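AgaA (Rhizobium radiobacter, PDB 6HLX) is a periplasmic solute-binding protein that binds the opine agropinic acid for import by an ABC transporter. Local coordinates at residues A[106-111]-A[116-121]. Residues are numbered along the deposited sequence; the frame is centred on the assembly and turned at random.
Sequences SKIETP and VKLTLS. With EDO (1,2-ethanediol), chain B.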
ATOM      1  N   SER A 106       7.627  15.430  16.813  1.00 22.40           N
ATOM      2  CA  SER A 106       8.408  16.664  16.981  1.00 24.58           C
ATOM      3  C   SER A 106       9.657  16.489  17.837  1.00 28.73           C
ATOM      4  O   SER A 106      10.564  17.319  17.769  1.00 30.27           O
ATOM      5  CB  SER A 106       7.536  17.811  17.502  1.00 30.16           C
ATOM      6  OG  SER A 106       6.877  17.464  18.707  1.00 40.56           O
ATOM      7  N   LYS A 107       9.694  15.452  18.673  1.00 23.49           N
ATOM      8  CA  LYS A 107      10.848  15.187  19.533  1.00 23.68           C
ATOM      9  C   LYS A 107      11.067  13.687  19.635  1.00 25.83           C
ATOM     10  O   LYS A 107      10.093  12.941  19.774  1.00 25.45           O
ATOM     11  CB  LYS A 107      10.590  15.796  20.928  1.00 25.79           C
ATOM     12  CG  LYS A 107      11.777  15.694  21.888  1.00 36.88           C
ATOM     13  CD  LYS A 107      11.647  16.665  23.059  1.00 44.64           C
ATOM     14  CE  LYS A 107      10.765  16.141  24.166  1.00 55.57           C
ATOM     15  NZ  LYS A 107      10.766  17.040  25.354  1.00 63.71           N
ATOM     16  N   ILE A 108      12.335  13.242  19.534  1.00 22.96           N
ATOM     17  CA  ILE A 108      12.689  11.835  19.692  1.00 22.18           C
ATOM     18  C   ILE A 108      13.768  11.796  20.772  1.00 27.38           C
ATOM     19  O   ILE A 108      14.860  12.347  20.579  1.00 27.33           O
ATOM     20  CB  ILE A 108      13.191  11.154  18.390  1.00 25.23           C
ATOM     21  CG1 ILE A 108      12.167  11.287  17.232  1.00 25.80           C
ATOM     22  CG2 ILE A 108      13.522   9.661  18.678  1.00 26.75           C
ATOM     23  CD1 ILE A 108      12.749  11.009  15.785  1.00 29.31           C
ATOM     24  N   GLU A 109      13.466  11.147  21.892  1.00 24.54           N
ATOM     25  CA  GLU A 109      14.412  11.054  23.011  1.00 24.68           C
ATOM     26  C   GLU A 109      14.892   9.621  23.148  1.00 27.94           C
ATOM     27  O   GLU A 109      14.136   8.678  22.876  1.00 27.17           O
ATOM     28  CB  GLU A 109      13.771  11.524  24.310  1.00 26.16           C
ATOM     29  CG  GLU A 109      13.386  12.991  24.304  1.00 32.12           C
ATOM     30  CD  GLU A 109      12.646  13.397  25.557  1.00 56.03           C
ATOM     31  OE1 GLU A 109      11.462  13.012  25.702  1.00 40.74           O
ATOM     32  OE2 GLU A 109      13.256  14.096  26.399  1.00 53.40           O
ATOM     33  N   THR A 110      16.157   9.456  23.543  1.00 24.03           N
ATOM     34  CA  THR A 110      16.777   8.133  23.730  1.00 24.61           C
ATOM     35  C   THR A 110      17.411   8.128  25.146  1.00 29.21           C
ATOM     36  O   THR A 110      18.635   8.227  25.240  1.00 28.10           O
ATOM     37  CB  THR A 110      17.786   7.868  22.573  1.00 30.33           C
ATOM     38  OG1 THR A 110      18.758   8.914  22.597  1.00 29.20           O
ATOM     39  CG2 THR A 110      17.111   7.850  21.186  1.00 28.07           C
ATOM     40  N   PRO A 111      16.600   8.057  26.244  1.00 27.95           N
ATOM     41  CA  PRO A 111      17.176   8.137  27.618  1.00 28.47           C
ATOM     42  C   PRO A 111      18.160   7.032  27.966  1.00 30.98           C
ATOM     43  O   PRO A 111      19.048   7.223  28.800  1.00 32.24           O
ATOM     44  CB  PRO A 111      15.954   8.135  28.544  1.00 30.21           C
ATOM     45  CG  PRO A 111      14.854   7.557  27.733  1.00 33.71           C
ATOM     46  CD  PRO A 111      15.128   7.929  26.289  1.00 29.22           C
ATOM     47  N   VAL A 116      13.014   4.451  23.615  1.00 21.91           N
ATOM     48  CA  VAL A 116      12.755   5.534  22.660  1.00 22.31           C
ATOM     49  C   VAL A 116      11.472   6.216  23.113  1.00 25.58           C
ATOM     50  O   VAL A 116      10.471   5.542  23.336  1.00 24.30           O
ATOM     51  CB  VAL A 116      12.562   5.034  21.206  1.00 26.75           C
ATOM     52  CG1 VAL A 116      12.368   6.210  20.236  1.00 26.97           C
ATOM     53  CG2 VAL A 116      13.707   4.163  20.769  1.00 27.05           C
ATOM     54  N   LYS A 117      11.479   7.546  23.177  1.00 21.74           N
ATOM     55  CA  LYS A 117      10.273   8.284  23.529  1.00 21.06           C
ATOM     56  C   LYS A 117       9.974   9.287  22.426  1.00 25.48           C
ATOM     57  O   LYS A 117      10.853  10.075  22.075  1.00 24.67           O
ATOM     58  CB  LYS A 117      10.474   9.041  24.842  1.00 23.63           C
ATOM     59  CG  LYS A 117      10.751   8.165  26.055  1.00 35.78           C
ATOM     60  CD  LYS A 117      10.599   8.980  27.351  1.00 50.49           C
ATOM     61  CE  LYS A 117      11.820   9.784  27.740  1.00 67.87           C
ATOM     62  NZ  LYS A 117      11.641  10.450  29.058  1.00 81.61           N
ATOM     63  N   LEU A 118       8.737   9.276  21.909  1.00 22.03           N
ATOM     64  CA  LEU A 118       8.287  10.238  20.903  1.00 20.95           C
ATOM     65  C   LEU A 118       7.323  11.210  21.546  1.00 25.16           C
ATOM     66  O   LEU A 118       6.518  10.830  22.402  1.00 24.86           O
ATOM     67  CB  LEU A 118       7.558   9.543  19.727  1.00 20.94           C
ATOM     68  CG  LEU A 118       8.280   8.375  19.060  1.00 24.81           C
ATOM     69  CD1 LEU A 118       7.413   7.770  17.955  1.00 25.59           C
ATOM     70  CD2 LEU A 118       9.659   8.776  18.543  1.00 27.95           C
ATOM     71  N   THR A 119       7.414  12.478  21.140  1.00 22.02           N
ATOM     72  CA  THR A 119       6.462  13.505  21.524  1.00 21.72           C
ATOM     73  C   THR A 119       5.961  14.052  20.196  1.00 25.74           C
ATOM     74  O   THR A 119       6.771  14.365  19.314  1.00 27.16           O
ATOM     75  CB  THR A 119       7.059  14.604  22.410  1.00 24.78           C
ATOM     76  OG1 THR A 119       7.627  14.006  23.578  1.00 27.37           O
ATOM     77  CG2 THR A 119       5.995  15.617  22.847  1.00 26.30           C
ATOM     78  N   LEU A 120       4.637  14.142  20.046  1.00 21.48           N
ATOM     79  CA  LEU A 120       4.029  14.665  18.824  1.00 21.39           C
ATOM     80  C   LEU A 120       3.632  16.123  19.005  1.00 24.19           C
ATOM     81  O   LEU A 120       3.312  16.547  20.117  1.00 23.41           O
ATOM     82  CB  LEU A 120       2.784  13.849  18.433  1.00 21.40           C
ATOM     83  CG  LEU A 120       2.884  12.309  18.369  1.00 24.27           C
ATOM     84  CD1 LEU A 120       1.612  11.728  17.740  1.00 22.89           C
ATOM     85  CD2 LEU A 120       4.126  11.845  17.620  1.00 23.88           C
ATOM     86  N   SER A 121       3.634  16.890  17.897  1.00 21.50           N
ATOM     87  CA  SER A 121       3.223  18.290  17.914  1.00 21.62           C
ATOM     88  C   SER A 121       1.683  18.373  17.997  1.00 26.87           C
ATOM     89  O   SER A 121       1.147  19.344  18.535  1.00 27.58           O
ATOM     90  CB  SER A 121       3.775  19.023  16.689  1.00 24.32           C
ATOM     91  OG  SER A 121       3.545  18.283  15.498  1.00 29.54           O
TER
HETATM   92  C1  EDO B 633      17.845  11.702  25.451  1.00 51.17           C
HETATM   93  O1  EDO B 633      17.618  12.167  24.134  1.00 47.09           O
HETATM   94  C2  EDO B 633      16.843  12.369  26.419  1.00 55.58           C
HETATM   95  O2  EDO B 633      16.622  11.515  27.535  1.00 56.67           O
HETATM   96  O   HOH W   1       7.838  15.655  25.728  1.00 45.06           O
HETATM   97  O   HOH W   2       9.991  12.740  23.259  1.00 27.36           O
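A chi1 of -175° sets CG of K107 trans to the main-chain nitrogen, and a bend at chi3 lays the lysine alongside T119, its CE 3.8 Å from T119 OG1. T119 turns that hydroxyl beside its own backbone N (chi1 -57°), where it meets two waters: one also binds K107 NZ weakly, the other reaches E109 OE1 and, weakly, K117 O. E109 and K117 cross at a slant, leaving E109 OE1 4.2 Å from K117 NZ, too far for a salt bridge, while P111 CG packs on K117 CE. Within 106-111, K107 NZ forms a long salt bridge with E109 OE2. On the face bearing I108 and L118 the contact is apolar: L118 CD2 lies 3.8 Å from I108 CG1, and I108 CG2 also touches V116 CG1.

The two strands form an antiparallel beta hairpin. E109 and K117 exchange two backbone hydrogen bonds, E109 N to K117 O being nearly straight (2.8 Å, 174°). At the other end S106 and K107 both face T119 in a classic beta bulge, and T119 O accepts from S106 N (2.8 Å) and K107 N (3.2 Å).

Strand 105-110 is an edge strand of a five-stranded antiparallel sheet; strand 115-120 lies between it and strand 61-66, hydrogen-bonded to both. Helix 79-90 packs on I108 and V116, K83 NZ hydrogen-bonds to I108 O, and helix 127-131 covers L118 and L120.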